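Local coordinates for protein nigerythrin (Desulfovibrio vulgaris subsp. vulgaris, PDB 1YUZ) that shows NADH peroxidase activity in vitro, as a dimeric rubrerythrin-type iron protein that combines a ferritin-like diiron centre with a rubredoxin-like iron site, at residues M1-A13 with D185-D197. Residues are numbered along the deposited sequence; the frame is centred on the assembly and turned at random. Where two conformers were deposited one is given.
Sequences MKVRAQVPTVKNA and DFEKCPICFRPKD. With FE (Fe (III) ion), chain H.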
loop_
_atom_site.group_PDB
_atom_site.type_symbol
_atom_site.label_atom_id
_atom_site.label_comp_id
_atom_site.label_asym_id
_atom_site.label_seq_id
_atom_site.Cartn_x
_atom_site.Cartn_y
_atom_site.Cartn_z
ATOM N N MET B 1 12.179 -3.242 -2.894
ATOM C CA MET B 1 13.113 -2.260 -2.278
ATOM C C MET B 1 14.530 -2.511 -2.773
ATOM O O MET B 1 15.078 -3.598 -2.592
ATOM C CB MET B 1 13.073 -2.381 -0.757
ATOM C CG MET B 1 13.942 -1.370 -0.046
ATOM S SD MET B 1 13.923 -1.637 1.726
ATOM C CE MET B 1 15.129 -0.418 2.253
ATOM N N LYS B 2 15.119 -1.495 -3.392
ATOM C CA LYS B 2 16.465 -1.605 -3.931
ATOM C C LYS B 2 17.557 -1.560 -2.876
ATOM O O LYS B 2 17.422 -0.902 -1.841
ATOM C CB LYS B 2 16.729 -0.477 -4.926
ATOM C CG LYS B 2 15.828 -0.451 -6.134
ATOM C CD LYS B 2 16.166 0.759 -6.977
ATOM C CE LYS B 2 15.313 0.839 -8.221
ATOM N NZ LYS B 2 15.631 2.085 -8.967
ATOM N N VAL B 3 18.649 -2.259 -3.159
ATOM C CA VAL B 3 19.799 -2.280 -2.273
ATOM C C VAL B 3 20.592 -1.010 -2.552
ATOM O O VAL B 3 20.894 -0.702 -3.705
ATOM C CB VAL B 3 20.699 -3.498 -2.558
ATOM C CG1 VAL B 3 21.973 -3.403 -1.740
ATOM C CG2 VAL B 3 19.957 -4.778 -2.235
ATOM N N ARG B 4 20.909 -0.265 -1.500
ATOM C CA ARG B 4 21.680 0.964 -1.643
ATOM C C ARG B 4 23.124 0.686 -1.236
ATOM O O ARG B 4 23.444 -0.406 -0.762
ATOM C CB ARG B 4 21.086 2.070 -0.764
ATOM C CG ARG B 4 19.664 2.474 -1.137
ATOM C CD ARG B 4 19.120 3.491 -0.142
ATOM N NE ARG B 4 19.942 4.697 -0.093
ATOM C CZ ARG B 4 19.888 5.600 0.880
ATOM N NH1 ARG B 4 19.051 5.436 1.895
ATOM N NH2 ARG B 4 20.678 6.662 0.844
ATOM N N ALA B 5 23.993 1.674 -1.426
ATOM C CA ALA B 5 25.404 1.528 -1.085
ATOM C C ALA B 5 25.588 1.216 0.394
ATOM O O ALA B 5 26.505 0.491 0.779
ATOM C CB ALA B 5 26.159 2.797 -1.448
ATOM N N GLN B 6 24.719 1.778 1.226
ATOM C CA GLN B 6 24.781 1.538 2.660
ATOM C C GLN B 6 23.380 1.241 3.161
ATOM O O GLN B 6 22.394 1.551 2.491
ATOM C CB GLN B 6 25.354 2.754 3.396
ATOM C CG GLN B 6 24.602 4.047 3.164
ATOM C CD GLN B 6 25.399 5.042 2.341
ATOM O OE1 GLN B 6 25.819 4.747 1.223
ATOM N NE2 GLN B 6 25.607 6.232 2.892
ATOM N N VAL B 7 23.287 0.625 4.333
ATOM C CA VAL B 7 21.988 0.302 4.893
ATOM C C VAL B 7 21.247 1.588 5.232
ATOM O O VAL B 7 21.837 2.556 5.710
ATOM C CB VAL B 7 22.119 -0.570 6.155
ATOM C CG1 VAL B 7 22.706 -1.923 5.784
ATOM C CG2 VAL B 7 22.992 0.123 7.184
ATOM N N PRO B 8 19.937 1.620 4.967
ATOM C CA PRO B 8 19.131 2.807 5.252
ATOM C C PRO B 8 18.984 3.099 6.741
ATOM O O PRO B 8 18.749 2.199 7.548
ATOM C CB PRO B 8 17.799 2.487 4.575
ATOM C CG PRO B 8 17.737 0.989 4.641
ATOM C CD PRO B 8 19.138 0.589 4.284
ATOM N N THR B 9 19.143 4.369 7.092
ATOM C CA THR B 9 19.023 4.815 8.473
ATOM C C THR B 9 18.334 6.163 8.446
ATOM O O THR B 9 18.159 6.761 7.385
ATOM C CB THR B 9 20.392 5.016 9.139
ATOM O OG1 THR B 9 21.047 6.139 8.539
ATOM C CG2 THR B 9 21.253 3.775 8.984
ATOM N N VAL B 10 17.980 6.676 9.617
ATOM C CA VAL B 10 17.340 7.979 9.679
ATOM C C VAL B 10 18.342 9.046 9.224
ATOM O O VAL B 10 17.955 10.150 8.843
ATOM C CB VAL B 10 16.867 8.301 11.115
ATOM C CG1 VAL B 10 18.063 8.414 12.046
ATOM C CG2 VAL B 10 16.054 9.585 11.120
ATOM N N LYS B 11 19.627 8.699 9.252
ATOM C CA LYS B 11 20.693 9.621 8.861
ATOM C C LYS B 11 20.962 9.704 7.356
ATOM O O LYS B 11 21.692 10.586 6.904
ATOM C CB LYS B 11 21.994 9.250 9.579
ATOM C CG LYS B 11 21.944 9.420 11.089
ATOM C CD LYS B 11 23.271 9.056 11.737
ATOM C CE LYS B 11 23.229 9.288 13.240
ATOM N NZ LYS B 11 24.529 8.971 13.891
ATOM N N ASN B 12 20.385 8.792 6.584
ATOM C CA ASN B 12 20.586 8.795 5.135
ATOM C C ASN B 12 19.344 8.499 4.303
ATOM O O ASN B 12 19.434 8.376 3.081
ATOM C CB ASN B 12 21.680 7.792 4.751
ATOM C CG ASN B 12 21.284 6.352 5.042
ATOM O OD1 ASN B 12 20.113 5.984 4.939
ATOM N ND2 ASN B 12 22.264 5.527 5.386
ATOM N N ALA B 13 18.193 8.377 4.953
ATOM C CA ALA B 13 16.952 8.078 4.242
ATOM C C ALA B 13 15.960 9.220 4.395
ATOM O O ALA B 13 16.005 9.961 5.374
ATOM C CB ALA B 13 16.353 6.788 4.771
ATOM N N ASP B 185 15.063 -13.390 -7.412
ATOM C CA ASP B 185 15.869 -12.300 -7.955
ATOM C C ASP B 185 16.401 -11.248 -6.982
ATOM O O ASP B 185 15.986 -10.092 -7.025
ATOM C CB ASP B 185 15.098 -11.599 -9.078
ATOM C CG ASP B 185 16.010 -10.836 -10.023
ATOM O OD1 ASP B 185 16.802 -9.992 -9.549
ATOM O OD2 ASP B 185 15.929 -11.081 -11.244
ATOM N N PHE B 186 17.322 -11.647 -6.112
ATOM C CA PHE B 186 17.938 -10.716 -5.169
ATOM C C PHE B 186 19.225 -11.329 -4.631
ATOM O O PHE B 186 19.387 -12.548 -4.641
ATOM C CB PHE B 186 16.966 -10.347 -4.033
ATOM C CG PHE B 186 16.743 -11.434 -3.017
ATOM C CD1 PHE B 186 17.315 -11.344 -1.751
ATOM C CD2 PHE B 186 15.928 -12.524 -3.306
ATOM C CE1 PHE B 186 17.074 -12.319 -0.789
ATOM C CE2 PHE B 186 15.681 -13.505 -2.349
ATOM C CZ PHE B 186 16.255 -13.399 -1.086
ATOM N N GLU B 187 20.148 -10.484 -4.183
ATOM C CA GLU B 187 21.430 -10.958 -3.671
ATOM C C GLU B 187 21.546 -10.844 -2.161
ATOM O O GLU B 187 22.086 -11.732 -1.504
ATOM C CB GLU B 187 22.565 -10.193 -4.333
ATOM N N LYS B 188 21.051 -9.741 -1.611
ATOM C CA LYS B 188 21.118 -9.543 -0.173
ATOM C C LYS B 188 19.988 -8.647 0.299
ATOM O O LYS B 188 19.306 -8.004 -0.499
ATOM C CB LYS B 188 22.466 -8.932 0.219
ATOM C CG LYS B 188 22.663 -7.504 -0.256
ATOM C CD LYS B 188 24.067 -7.008 0.063
ATOM C CE LYS B 188 24.236 -5.556 -0.342
ATOM N NZ LYS B 188 25.620 -5.070 -0.109
ATOM N N CYS B 189 19.796 -8.616 1.610
ATOM C CA CYS B 189 18.749 -7.805 2.209
ATOM C C CYS B 189 19.054 -6.318 2.056
ATOM O O CYS B 189 20.137 -5.862 2.409
ATOM C CB CYS B 189 18.621 -8.147 3.687
ATOM S SG CYS B 189 17.308 -7.233 4.488
ATOM N N PRO B 190 18.100 -5.537 1.527
ATOM C CA PRO B 190 18.330 -4.100 1.355
ATOM C C PRO B 190 18.283 -3.335 2.672
ATOM O O PRO B 190 18.714 -2.185 2.745
ATOM C CB PRO B 190 17.211 -3.685 0.404
ATOM C CG PRO B 190 16.094 -4.605 0.800
ATOM C CD PRO B 190 16.805 -5.935 0.945
ATOM N N ILE B 191 17.761 -3.976 3.713
ATOM C CA ILE B 191 17.657 -3.332 5.013
ATOM C C ILE B 191 18.869 -3.582 5.909
ATOM O O ILE B 191 19.347 -2.654 6.561
ATOM C CB ILE B 191 16.362 -3.781 5.748
ATOM C CG1 ILE B 191 15.134 -3.254 4.995
ATOM C CG2 ILE B 191 16.361 -3.271 7.188
ATOM C CD1 ILE B 191 13.804 -3.733 5.565
ATOM N N CYS B 192 19.384 -4.811 5.922
ATOM C CA CYS B 192 20.528 -5.141 6.777
ATOM C C CYS B 192 21.706 -5.802 6.062
ATOM O O CYS B 192 22.719 -6.109 6.691
ATOM C CB CYS B 192 20.078 -6.051 7.921
ATOM S SG CYS B 192 19.646 -7.717 7.381
ATOM N N PHE B 193 21.564 -6.042 4.764
ATOM C CA PHE B 193 22.614 -6.655 3.948
ATOM C C PHE B 193 22.892 -8.147 4.147
ATOM O O PHE B 193 23.868 -8.660 3.604
ATOM C CB PHE B 193 23.928 -5.875 4.098
ATOM C CG PHE B 193 23.957 -4.558 3.354
ATOM C CD1 PHE B 193 22.827 -4.066 2.698
ATOM C CD2 PHE B 193 25.125 -3.801 3.325
ATOM C CE1 PHE B 193 22.865 -2.841 2.025
ATOM C CE2 PHE B 193 25.171 -2.577 2.657
ATOM C CZ PHE B 193 24.041 -2.097 2.008
ATOM N N ARG B 194 22.060 -8.854 4.908
ATOM C CA ARG B 194 22.283 -10.293 5.076
ATOM C C ARG B 194 22.170 -10.952 3.703
ATOM O O ARG B 194 21.283 -10.619 2.923
ATOM C CB ARG B 194 21.242 -10.915 6.019
ATOM C CG ARG B 194 21.598 -10.864 7.500
ATOM C CD ARG B 194 22.806 -11.743 7.826
ATOM N NE ARG B 194 23.262 -11.544 9.202
ATOM C CZ ARG B 194 22.889 -12.281 10.244
ATOM N NH1 ARG B 194 22.048 -13.294 10.088
ATOM N NH2 ARG B 194 23.346 -11.986 11.454
ATOM N N PRO B 195 23.074 -11.893 3.388
ATOM C CA PRO B 195 23.041 -12.577 2.091
ATOM C C PRO B 195 21.771 -13.392 1.884
ATOM O O PRO B 195 21.174 -13.881 2.840
ATOM C CB PRO B 195 24.278 -13.471 2.137
ATOM C CG PRO B 195 25.203 -12.728 3.039
ATOM C CD PRO B 195 24.278 -12.277 4.143
ATOM N N LYS B 196 21.368 -13.541 0.627
ATOM C CA LYS B 196 20.170 -14.301 0.298
ATOM C C LYS B 196 20.184 -15.707 0.886
ATOM O O LYS B 196 19.177 -16.173 1.416
ATOM C CB LYS B 196 20.002 -14.408 -1.221
ATOM C CG LYS B 196 18.913 -15.390 -1.641
ATOM C CD LYS B 196 18.818 -15.532 -3.149
ATOM C CE LYS B 196 17.749 -16.544 -3.538
ATOM N NZ LYS B 196 17.637 -16.704 -5.015
ATOM N N ASP B 197 21.326 -16.382 0.800
ATOM C CA ASP B 197 21.419 -17.749 1.302
ATOM C C ASP B 197 21.112 -17.912 2.791
ATOM O O ASP B 197 21.006 -19.034 3.278
ATOM C CB ASP B 197 22.793 -18.348 0.974
ATOM C CG ASP B 197 23.851 -17.983 1.990
ATOM O OD1 ASP B 197 24.006 -16.783 2.280
ATOM O OD2 ASP B 197 24.534 -18.903 2.496
HETATM FE FE FE H . 17.509 -7.970 6.706
HETATM O O HOH W 1 19.123 -0.387 0.771
HETATM O O HOH W 2 25.401 -2.457 -1.025
HETATM O O HOH W 3 18.964 -0.470 8.106
#
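Val7 and Lys188 take opposite faces of the Phe193 ring. Val7 CG1 supplies a CH-pi contact, 3.6 Å from the ring centroid and only 6° off the normal; on the other side Lys188 NZ lies over the middle of the ring, a placement consistent with a cation-pi interaction. The edge meets carbonyls: Arg4 O is 3.3 Å from Phe193 CZ, with Ala5 O close by, and Cys189 O lies in the ring plane. Aromatic hydrogens thus face oxygen while the faces meet a methyl and an ammonium group. Lys188 reaches its face through an extended chain, and its CE presses on Val3 CG1 at 3.4 Å, tighter than usual for two carbons.

Phe193 follows directly on the Cys189-Pro190-Ile191-Cys192 turn of a rubredoxin-like iron site, in which Cys189 and Cys192 bind iron(III) together with Cys174 and Cys177. Cys192 N donates to Cys189 SG (159°), as is usual in such turns. The N-terminal arm runs over the outside of this turn. Met1, with CG anti to the backbone N (chi1 -177°) and the chain extended beyond it, brings SD to 3.8 Å from both Pro190 CG and Ile191 CG1, and it also packs on Val151 of helix 136-161. Pro8 CD abuts Pro190 O at 3.2 Å.

Polar links between the two segments run through water. One molecule gives hydrogens to Pro190 O and Lys2 O and accepts from Arg4 N; another joins Pro8 O to Ile191 O; a third donates to Arg4 O and accepts from Lys188 NZ. Beyond the ring, Arg4 turns its NH1 and NH2 end-on to Asn12 O, while Lys2 NZ forms a salt bridge with Asp167 of the second subunit.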